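Local atomic coordinates of multicopper oxidase type 1 (Nitrosomonas europaea, PDB entry 3G5W), a protein that binds copper at a blue mononuclear site and in an oxygen-bridged cluster, and probably works as a laccase-like multicopper oxidase. Residues L54-H59 with Y102-N107; L7-T12 with V46-M51; Q178-K183 with D294-E299. One frame throughout, in Å; residues are numbered along the deposited sequence.

Contact 1: residues L54-H59 with Y102-N107; sequences LPHTIH and YHCHVN. With CU (copper (II) ion), chain G; C2O (Cu-O-Cu linkage), chain K; C1O (Cu-O linkage), chain L.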
loop_
_atom_site.group_PDB
_atom_site.type_symbol
_atom_site.label_atom_id
_atom_site.label_comp_id
_atom_site.label_asym_id
_atom_site.label_seq_id
_atom_site.Cartn_x
_atom_site.Cartn_y
_atom_site.Cartn_z
ATOM N N LEU A 54 -20.685 7.466 -25.311
ATOM C CA LEU A 54 -20.656 7.932 -23.922
ATOM C C LEU A 54 -19.774 9.179 -23.802
ATOM O O LEU A 54 -18.907 9.404 -24.655
ATOM C CB LEU A 54 -20.170 6.815 -22.982
ATOM C CG LEU A 54 -21.030 5.543 -22.892
ATOM C CD1 LEU A 54 -20.277 4.432 -22.174
ATOM C CD2 LEU A 54 -22.381 5.803 -22.212
ATOM N N PRO A 55 -20.000 10.005 -22.758
ATOM C CA PRO A 55 -19.161 11.190 -22.572
ATOM C C PRO A 55 -17.807 10.841 -21.953
ATOM O O PRO A 55 -17.693 9.857 -21.213
ATOM C CB PRO A 55 -19.982 12.057 -21.623
ATOM C CG PRO A 55 -20.775 11.082 -20.825
ATOM C CD PRO A 55 -21.037 9.894 -21.715
ATOM N N HIS A 56 -16.796 11.645 -22.278
ATOM C CA HIS A 56 -15.430 11.426 -21.823
ATOM C C HIS A 56 -14.740 12.770 -21.617
ATOM O O HIS A 56 -15.277 13.821 -21.991
ATOM C CB HIS A 56 -14.623 10.616 -22.853
ATOM C CG HIS A 56 -15.225 9.291 -23.218
ATOM N ND1 HIS A 56 -15.284 8.230 -22.342
ATOM C CD2 HIS A 56 -15.755 8.846 -24.385
ATOM C CE1 HIS A 56 -15.848 7.197 -22.942
ATOM N NE2 HIS A 56 -16.144 7.545 -24.184
ATOM N N THR A 57 -13.552 12.727 -21.010
ATOM C CA THR A 57 -12.629 13.860 -20.955
ATOM C C THR A 57 -11.215 13.309 -21.067
ATOM O O THR A 57 -11.024 12.098 -21.155
ATOM C CB THR A 57 -12.709 14.650 -19.609
ATOM O OG1 THR A 57 -12.402 13.771 -18.520
ATOM C CG2 THR A 57 -14.087 15.275 -19.388
ATOM N N ILE A 58 -10.222 14.194 -21.073
ATOM C CA ILE A 58 -8.853 13.767 -20.809
ATOM C C ILE A 58 -8.253 14.639 -19.727
ATOM O O ILE A 58 -8.157 15.865 -19.866
ATOM C CB ILE A 58 -7.929 13.782 -22.039
ATOM C CG1 ILE A 58 -8.496 12.925 -23.168
ATOM C CG2 ILE A 58 -6.519 13.265 -21.644
ATOM C CD1 ILE A 58 -7.593 12.847 -24.378
ATOM N N HIS A 59 -7.844 13.987 -18.644
ATOM C CA HIS A 59 -7.122 14.652 -17.589
ATOM C C HIS A 59 -5.634 14.351 -17.748
ATOM O O HIS A 59 -5.244 13.216 -18.009
ATOM C CB HIS A 59 -7.636 14.201 -16.218
ATOM C CG HIS A 59 -6.730 14.582 -15.096
ATOM N ND1 HIS A 59 -6.371 15.889 -14.845
ATOM C CD2 HIS A 59 -6.079 13.827 -14.179
ATOM C CE1 HIS A 59 -5.556 15.924 -13.805
ATOM N NE2 HIS A 59 -5.352 14.685 -13.394
ATOM N N TYR A 102 -2.000 10.315 -18.933
ATOM C CA TYR A 102 -3.289 10.906 -19.187
ATOM C C TYR A 102 -4.357 9.842 -19.227
ATOM O O TYR A 102 -4.106 8.699 -19.602
ATOM C CB TYR A 102 -3.289 11.769 -20.449
ATOM C CG TYR A 102 -3.016 11.073 -21.767
ATOM C CD1 TYR A 102 -1.712 10.846 -22.202
ATOM C CD2 TYR A 102 -4.068 10.710 -22.616
ATOM C CE1 TYR A 102 -1.457 10.238 -23.425
ATOM C CE2 TYR A 102 -3.828 10.097 -23.843
ATOM C CZ TYR A 102 -2.518 9.869 -24.244
ATOM O OH TYR A 102 -2.272 9.286 -25.473
ATOM N N HIS A 103 -5.545 10.229 -18.796
ATOM C CA HIS A 103 -6.659 9.308 -18.724
ATOM C C HIS A 103 -7.974 10.063 -18.700
ATOM O O HIS A 103 -8.017 11.264 -18.414
ATOM C CB HIS A 103 -6.534 8.377 -17.499
ATOM C CG HIS A 103 -6.451 9.087 -16.180
ATOM N ND1 HIS A 103 -7.565 9.527 -15.496
ATOM C CD2 HIS A 103 -5.390 9.378 -15.388
ATOM C CE1 HIS A 103 -7.193 10.081 -14.355
ATOM N NE2 HIS A 103 -5.879 10.005 -14.267
ATOM N N CYS A 104 -9.047 9.347 -19.002
ATOM C CA CYS A 104 -10.380 9.910 -18.886
ATOM C C CYS A 104 -10.677 10.165 -17.414
ATOM O O CYS A 104 -10.154 9.462 -16.554
ATOM C CB CYS A 104 -11.399 8.932 -19.445
ATOM S SG CYS A 104 -13.033 9.656 -19.595
ATOM N N HIS A 105 -11.510 11.164 -17.125
ATOM C CA HIS A 105 -11.922 11.436 -15.747
ATOM C C HIS A 105 -13.441 11.326 -15.560
ATOM O O HIS A 105 -13.983 11.814 -14.566
ATOM C CB HIS A 105 -11.422 12.805 -15.284
ATOM C CG HIS A 105 -10.930 12.828 -13.865
ATOM N ND1 HIS A 105 -11.738 12.533 -12.787
ATOM C CD2 HIS A 105 -9.706 13.106 -13.350
ATOM C CE1 HIS A 105 -11.037 12.633 -11.670
ATOM N NE2 HIS A 105 -9.800 12.975 -11.985
ATOM N N VAL A 106 -14.114 10.684 -16.517
ATOM C CA VAL A 106 -15.545 10.368 -16.412
ATOM C C VAL A 106 -15.683 8.952 -15.853
ATOM O O VAL A 106 -14.984 8.041 -16.295
ATOM C CB VAL A 106 -16.265 10.452 -17.801
ATOM C CG1 VAL A 106 -17.720 9.995 -17.704
ATOM C CG2 VAL A 106 -16.205 11.873 -18.373
ATOM N N ASN A 107 -16.567 8.765 -14.872
ATOM C CA ASN A 107 -16.877 7.419 -14.368
ATOM C C ASN A 107 -15.651 6.512 -14.290
ATOM O O ASN A 107 -15.643 5.400 -14.835
ATOM C CB ASN A 107 -17.966 6.763 -15.229
ATOM C CG ASN A 107 -19.255 7.541 -15.221
ATOM O OD1 ASN A 107 -19.454 8.426 -14.389
ATOM N ND2 ASN A 107 -20.142 7.226 -16.158
HETATM CU CU CU G . -14.314 8.121 -20.375
HETATM CU CU2 C2O K . -8.298 13.439 -10.565
HETATM CU CU3 C2O K . -4.827 10.383 -12.543
HETATM O O1 C2O K . -7.116 12.081 -11.382
HETATM CU CU4 C1O L . -4.493 14.379 -11.613
HETATM O O3 C1O L . -2.591 16.273 -11.822
#

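Contact 2: residues L7-T12 with V46-M51; sequences LSIEDT and VNVTNM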
loop_
_atom_site.group_PDB
_atom_site.type_symbol
_atom_site.label_atom_id
_atom_site.label_comp_id
_atom_site.label_asym_id
_atom_site.label_seq_id
_atom_site.Cartn_x
_atom_site.Cartn_y
_atom_site.Cartn_z
ATOM N N LEU A 7 -6.473 13.466 -31.126
ATOM C CA LEU A 7 -6.908 12.162 -30.633
ATOM C C LEU A 7 -8.378 11.918 -30.924
ATOM O O LEU A 7 -9.204 12.811 -30.763
ATOM C CB LEU A 7 -6.678 12.039 -29.120
ATOM C CG LEU A 7 -5.254 11.860 -28.590
ATOM C CD1 LEU A 7 -5.265 11.894 -27.071
ATOM C CD2 LEU A 7 -4.638 10.557 -29.078
ATOM N N SER A 8 -8.698 10.700 -31.341
ATOM C CA SER A 8 -10.081 10.246 -31.393
ATOM C C SER A 8 -10.300 9.272 -30.246
ATOM O O SER A 8 -9.350 8.662 -29.761
ATOM C CB SER A 8 -10.375 9.563 -32.726
ATOM O OG SER A 8 -9.595 8.388 -32.858
ATOM N N ILE A 9 -11.542 9.143 -29.797
ATOM C CA ILE A 9 -11.901 8.117 -28.820
ATOM C C ILE A 9 -12.810 7.135 -29.555
ATOM O O ILE A 9 -13.861 7.526 -30.049
ATOM C CB ILE A 9 -12.642 8.710 -27.588
ATOM C CG1 ILE A 9 -11.964 10.002 -27.108
ATOM C CG2 ILE A 9 -12.755 7.664 -26.481
ATOM C CD1 ILE A 9 -12.715 10.749 -26.010
ATOM N N GLU A 10 -12.398 5.873 -29.638
ATOM C CA GLU A 10 -13.113 4.883 -30.447
ATOM C C GLU A 10 -13.463 3.628 -29.658
ATOM O O GLU A 10 -12.662 3.157 -28.847
ATOM C CB GLU A 10 -12.270 4.487 -31.671
ATOM C CG GLU A 10 -11.887 5.647 -32.587
ATOM C CD GLU A 10 -10.793 5.288 -33.591
ATOM O OE1 GLU A 10 -10.169 6.224 -34.132
ATOM O OE2 GLU A 10 -10.542 4.085 -33.840
ATOM N N ASP A 11 -14.656 3.084 -29.906
ATOM C CA ASP A 11 -15.026 1.758 -29.403
ATOM C C ASP A 11 -14.114 0.726 -30.064
ATOM O O ASP A 11 -14.080 0.606 -31.298
ATOM C CB ASP A 11 -16.493 1.450 -29.709
ATOM C CG ASP A 11 -17.449 2.281 -28.876
ATOM O OD1 ASP A 11 -18.088 3.192 -29.446
ATOM O OD2 ASP A 11 -17.561 2.035 -27.649
ATOM N N THR A 12 -13.378 -0.010 -29.234
ATOM C CA THR A 12 -12.256 -0.828 -29.689
ATOM C C THR A 12 -12.167 -2.152 -28.932
ATOM O O THR A 12 -12.292 -2.184 -27.711
ATOM C CB THR A 12 -10.929 -0.044 -29.515
ATOM O OG1 THR A 12 -10.998 1.183 -30.256
ATOM C CG2 THR A 12 -9.734 -0.847 -29.999
ATOM N N VAL A 46 -4.045 19.696 -27.719
ATOM C CA VAL A 46 -4.600 18.390 -28.071
ATOM C C VAL A 46 -6.077 18.512 -28.423
ATOM O O VAL A 46 -6.886 18.914 -27.584
ATOM C CB VAL A 46 -4.413 17.331 -26.952
ATOM C CG1 VAL A 46 -4.836 15.952 -27.454
ATOM C CG2 VAL A 46 -2.964 17.294 -26.467
ATOM N N ASN A 47 -6.407 18.178 -29.668
ATOM C CA ASN A 47 -7.793 18.160 -30.133
ATOM C C ASN A 47 -8.362 16.761 -29.958
ATOM O O ASN A 47 -7.864 15.800 -30.549
ATOM C CB ASN A 47 -7.887 18.623 -31.597
ATOM C CG ASN A 47 -7.197 19.952 -31.829
ATOM O OD1 ASN A 47 -7.583 20.973 -31.266
ATOM N ND2 ASN A 47 -6.152 19.939 -32.647
ATOM N N VAL A 48 -9.388 16.653 -29.119
ATOM C CA VAL A 48 -9.973 15.362 -28.754
ATOM C C VAL A 48 -11.398 15.196 -29.295
ATOM O O VAL A 48 -12.309 15.906 -28.869
ATOM C CB VAL A 48 -9.957 15.166 -27.209
ATOM C CG1 VAL A 48 -10.499 13.790 -26.828
ATOM C CG2 VAL A 48 -8.549 15.344 -26.678
ATOM N N THR A 49 -11.574 14.255 -30.223
ATOM C CA THR A 49 -12.882 13.975 -30.827
ATOM C C THR A 49 -13.495 12.681 -30.304
ATOM O O THR A 49 -12.913 11.599 -30.434
ATOM C CB THR A 49 -12.798 13.932 -32.374
ATOM O OG1 THR A 49 -12.209 15.147 -32.851
ATOM C CG2 THR A 49 -14.177 13.787 -32.981
ATOM N N ASN A 50 -14.685 12.795 -29.724
ATOM C CA ASN A 50 -15.359 11.653 -29.117
ATOM C C ASN A 50 -16.202 10.888 -30.134
ATOM O O ASN A 50 -17.276 11.345 -30.527
ATOM C CB ASN A 50 -16.218 12.130 -27.941
ATOM C CG ASN A 50 -16.896 10.992 -27.186
ATOM O OD1 ASN A 50 -17.569 11.233 -26.184
ATOM N ND2 ASN A 50 -16.732 9.764 -27.654
ATOM N N MET A 51 -15.723 9.715 -30.543
ATOM C CA MET A 51 -16.427 8.903 -31.535
ATOM C C MET A 51 -17.157 7.701 -30.924
ATOM O O MET A 51 -17.516 6.752 -31.627
ATOM C CB MET A 51 -15.469 8.473 -32.651
ATOM C CG MET A 51 -14.813 9.638 -33.383
ATOM S SD MET A 51 -15.874 10.425 -34.622
ATOM C CE MET A 51 -16.870 11.577 -33.685
HETATM O O HOH W 1 -16.289 4.498 -32.055
#

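Contact 3: residues Q178-K183 with D294-E299; sequences QPIRVK and DFYYEE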
loop_
_atom_site.group_PDB
_atom_site.type_symbol
_atom_site.label_atom_id
_atom_site.label_comp_id
_atom_site.label_asym_id
_atom_site.label_seq_id
_atom_site.Cartn_x
_atom_site.Cartn_y
_atom_site.Cartn_z
ATOM N N GLN A 178 6.247 -8.873 -23.335
ATOM C CA GLN A 178 7.492 -8.994 -24.096
ATOM C C GLN A 178 8.716 -8.939 -23.189
ATOM O O GLN A 178 8.728 -8.189 -22.217
ATOM C CB GLN A 178 7.593 -7.881 -25.153
ATOM C CG GLN A 178 6.527 -7.952 -26.238
ATOM C CD GLN A 178 6.650 -9.187 -27.106
ATOM O OE1 GLN A 178 7.751 -9.633 -27.423
ATOM N NE2 GLN A 178 5.510 -9.744 -27.501
ATOM N N PRO A 179 9.765 -9.716 -23.518
ATOM C CA PRO A 179 10.980 -9.625 -22.710
ATOM C C PRO A 179 11.645 -8.263 -22.884
ATOM O O PRO A 179 11.520 -7.637 -23.942
ATOM C CB PRO A 179 11.867 -10.729 -23.284
ATOM C CG PRO A 179 11.389 -10.903 -24.717
ATOM C CD PRO A 179 9.903 -10.681 -24.634
ATOM N N ILE A 180 12.311 -7.801 -21.836
ATOM C CA ILE A 180 13.139 -6.602 -21.899
ATOM C C ILE A 180 14.531 -7.090 -22.263
ATOM O O ILE A 180 15.129 -7.839 -21.510
ATOM C CB ILE A 180 13.099 -5.854 -20.546
ATOM C CG1 ILE A 180 11.698 -5.248 -20.349
ATOM C CG2 ILE A 180 14.217 -4.779 -20.446
ATOM C CD1 ILE A 180 11.373 -4.802 -18.920
ATOM N N ARG A 181 15.020 -6.713 -23.446
ATOM C CA ARG A 181 16.278 -7.270 -23.954
ATOM C C ARG A 181 17.423 -6.290 -23.790
ATOM O O ARG A 181 17.343 -5.147 -24.243
ATOM C CB ARG A 181 16.148 -7.712 -25.419
ATOM C CG ARG A 181 15.225 -8.893 -25.604
ATOM C CD ARG A 181 15.144 -9.350 -27.040
ATOM N NE ARG A 181 14.531 -10.676 -27.122
ATOM C CZ ARG A 181 14.295 -11.332 -28.253
ATOM N NH1 ARG A 181 14.612 -10.784 -29.422
ATOM N NH2 ARG A 181 13.735 -12.537 -28.215
ATOM N N VAL A 182 18.488 -6.753 -23.142
ATOM C CA VAL A 182 19.614 -5.894 -22.769
ATOM C C VAL A 182 20.952 -6.576 -23.032
ATOM O O VAL A 182 21.000 -7.756 -23.387
ATOM C CB VAL A 182 19.568 -5.507 -21.263
ATOM C CG1 VAL A 182 18.328 -4.663 -20.943
ATOM C CG2 VAL A 182 19.632 -6.753 -20.375
ATOM N N LYS A 183 22.034 -5.820 -22.851
ATOM C CA LYS A 183 23.375 -6.397 -22.791
ATOM C C LYS A 183 24.116 -5.824 -21.591
ATOM O O LYS A 183 23.721 -4.798 -21.043
ATOM C CB LYS A 183 24.153 -6.147 -24.088
ATOM C CG LYS A 183 24.642 -4.724 -24.282
ATOM C CD LYS A 183 25.143 -4.509 -25.705
ATOM C CE LYS A 183 25.631 -3.078 -25.901
ATOM N NZ LYS A 183 24.535 -2.055 -25.771
ATOM N N ASP A 294 9.017 -2.288 -29.363
ATOM C CA ASP A 294 8.184 -1.138 -28.978
ATOM C C ASP A 294 6.973 -1.451 -28.076
ATOM O O ASP A 294 6.075 -0.612 -27.937
ATOM C CB ASP A 294 7.739 -0.344 -30.218
ATOM C CG ASP A 294 7.723 1.161 -29.982
ATOM O OD1 ASP A 294 8.402 1.636 -29.048
ATOM O OD2 ASP A 294 7.043 1.873 -30.749
ATOM N N PHE A 295 6.952 -2.634 -27.457
ATOM C CA PHE A 295 5.875 -3.003 -26.533
ATOM C C PHE A 295 5.901 -2.181 -25.229
ATOM O O PHE A 295 4.892 -2.096 -24.511
ATOM C CB PHE A 295 5.899 -4.509 -26.227
ATOM C CG PHE A 295 4.840 -4.934 -25.241
ATOM C CD1 PHE A 295 5.167 -5.159 -23.899
ATOM C CD2 PHE A 295 3.514 -5.066 -25.641
ATOM C CE1 PHE A 295 4.194 -5.526 -22.976
ATOM C CE2 PHE A 295 2.529 -5.431 -24.726
ATOM C CZ PHE A 295 2.870 -5.658 -23.385
ATOM N N TYR A 296 7.054 -1.583 -24.928
ATOM C CA TYR A 296 7.175 -0.663 -23.789
ATOM C C TYR A 296 7.463 0.751 -24.288
ATOM O O TYR A 296 7.946 1.600 -23.538
ATOM C CB TYR A 296 8.259 -1.144 -22.801
ATOM C CG TYR A 296 8.027 -2.557 -22.323
ATOM C CD1 TYR A 296 7.092 -2.827 -21.323
ATOM C CD2 TYR A 296 8.725 -3.628 -22.879
ATOM C CE1 TYR A 296 6.851 -4.123 -20.890
ATOM C CE2 TYR A 296 8.490 -4.932 -22.454
ATOM C CZ TYR A 296 7.551 -5.167 -21.457
ATOM O OH TYR A 296 7.302 -6.439 -21.023
ATOM N N TYR A 297 7.140 0.999 -25.560
ATOM C CA TYR A 297 7.436 2.268 -26.225
ATOM C C TYR A 297 8.936 2.568 -26.233
ATOM O O TYR A 297 9.335 3.719 -26.391
ATOM C CB TYR A 297 6.679 3.441 -25.577
ATOM C CG TYR A 297 5.262 3.650 -26.064
ATOM C CD1 TYR A 297 4.979 3.773 -27.430
ATOM C CD2 TYR A 297 4.214 3.755 -25.165
ATOM C CE1 TYR A 297 3.671 3.984 -27.880
ATOM C CE2 TYR A 297 2.897 3.966 -25.600
ATOM C CZ TYR A 297 2.639 4.078 -26.959
ATOM O OH TYR A 297 1.347 4.279 -27.398
ATOM N N GLU A 298 9.760 1.532 -26.080
ATOM C CA GLU A 298 11.206 1.723 -25.975
ATOM C C GLU A 298 11.839 2.184 -27.294
ATOM O O GLU A 298 12.878 2.847 -27.283
ATOM C CB GLU A 298 11.897 0.461 -25.422
ATOM C CG GLU A 298 12.132 -0.658 -26.428
ATOM C CD GLU A 298 10.924 -1.575 -26.643
ATOM O OE1 GLU A 298 11.064 -2.530 -27.435
ATOM O OE2 GLU A 298 9.849 -1.357 -26.033
ATOM N N GLU A 299 11.219 1.833 -28.423
ATOM C CA GLU A 299 11.691 2.322 -29.727
ATOM C C GLU A 299 11.132 3.711 -30.049
ATOM O O GLU A 299 11.858 4.570 -30.555
ATOM C CB GLU A 299 11.378 1.333 -30.854
ATOM C CG GLU A 299 12.006 -0.067 -30.682
ATOM C CD GLU A 299 13.530 -0.027 -30.554
ATOM O OE1 GLU A 299 14.071 -0.686 -29.634
ATOM O OE2 GLU A 299 14.187 0.663 -31.362
#

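Contact 1: residues L54-H59 with Y102-N107
The blue copper site and the oxygen-bridged copper cluster meet here: His56 and Cys104 hold the first, His59, His103 and His105 the second. Cys104 SG stands anti to its backbone N (chi1 -170°), which puts it 2.1 Å from the copper ion; His56 ND1 is 2.2 Å from that ion, and His111 and Met117 complete the site. Thr57 N, 3.4 Å from Cys104 SG and nearly straight (169°), and Val106 N also point at the sulfur; both would probably temper its charge. His103 and His105 reach separate coppers through NE2, while His59 NE2 lies 2.0 Å from a third, CU4. The edge of His59 points to the face of His103 (planes 74° apart), that of His105 to the face of His59, both offset edge-to-face pairs. Cys104 O, 2.8 Å from His103 ND1, lies in the ring plane, though the donor stands above the carbonyl plane; with copper on NE2 this fixes the ring's rotation. Thr57 OG1 accepts from His105 N at 3.1 Å and bonds Gly73 O; an alanine here would probably leave both without that partner. His61 of the same chain and His203, His205, His251 and His253 of a second subunit complete the cluster. Strands 59-61 and 98-103 pair antiparallel; Ile58 packs on 2-15 and 43-50.

Contact 2: residues L7-T12 with V46-M51
Leu7, Ile9, Val46 and Val48 put their side chains on the buried face of two parallel strands, and they mesh on the diagonal instead of rung by rung. Leu7 is level with Val48 in the backbone register, yet its CD1 leans back to Val46 CG1, 4.1 Å away. Ile9 repeats this two residues on: it is level with Asn50 but sends CD1 to Val48 CG1 at 3.9 Å, the two side chains slanting across each other. Val48 CG1 stands anti to its backbone N (chi1 -177°), which turns that methyl to Ile9. On the partly exposed face Ser8 and Thr49 are paired. Ser8 OG, set between its backbone N and carbonyl carbon (chi1 64°), donates to Glu10 OE1 at 2.6 Å, a bond along its own strand; Thr49 OG1 instead bonds Thr87. Met51 CB rests 3.2 Å from Ile9 O, and the side chain then bends away at both following torsions.

Underneath runs a regular parallel ladder. Leu7 N donates to Asn47 O and Leu7 O accepts from Thr49 N; Ile9 N then donates to Thr49 O, and Ile9 O takes a more bent bond from Met51 N. Beyond it a water bridges the two segments, accepting from Asp11 N at 3.0 Å and donating to Met51 O at 2.6 Å. The axes diverge by only 23°. Strand 20-27 flanks 7-12 on its other edge, and Ile9 also packs on His56 and Met117, its side chain about 6 Å from the blue copper at the nearest atoms. Strand 2-15 lying parallel to strand 43-50, with its inward residues near the copper, is consistent with the Greek-key beta barrel of cupredoxin domains.

Contact 3: residues Q178-K183 with D294-E299
Tyr296 drives its phenol end at the backbone of Gln178: its OH donates to Gln178 O at 2.6 Å, in the carbonyl plane and on a lone pair. Thr270 OG1 bonds the same oxygen, so this buried carbonyl is gripped twice. Gln178 has its CG anti to the carbonyl carbon and bends again at the next torsion (chi2 -65°). That fold lays CG against Phe295 CB at 3.5 Å and leads the amide away, where OE1 accepts from Val292 N. Phe295 carries its ring anti to the backbone N (chi1 178°), whereas Tyr296 keeps CG beside its own N (chi1 -55°); the two rings converge, with Phe295 CD1 over the rim of one Tyr296 face. Ile180 meets the same phenol at about a right angle, CG1 to Tyr296 CE2 at 3.8 Å. Glu298 curls back so that OE1 takes Asp294 N at 2.8 Å and OE2 takes Tyr296 N at 3.0 Å, tying two N-H groups of the turn to one carboxylate. Tyr297 N closes the chain on Asp294 O. The result is a type I beta turn whose aromatics pack against 178-183 at the edge of the second cupredoxin domain, with Tyr296 also on strands 137-146 and 269-274.

In the fold
From the N terminus, strand 2-15 pairs with 20-27 and then, in contact 2, with 43-50, closing a loop of 33 residues that holds strands 20-27 and 35-39. Two residues past it the chain enters 54-59, and contact 1 closes the next loop, of 42 residues, when 102-107 returns. The two lie in series and touch, sharing the core of the first cupredoxin domain around the blue copper. Contact 3 comes later, also in series, closing a loop of 110 residues and tying 294-299 to strand 180-182 of the second domain; its centre is about 29 Å from that of contact 1. None nests or crosses. Beyond 294-299, strands 306-308 and 316-317 rejoin sheets of the first domain.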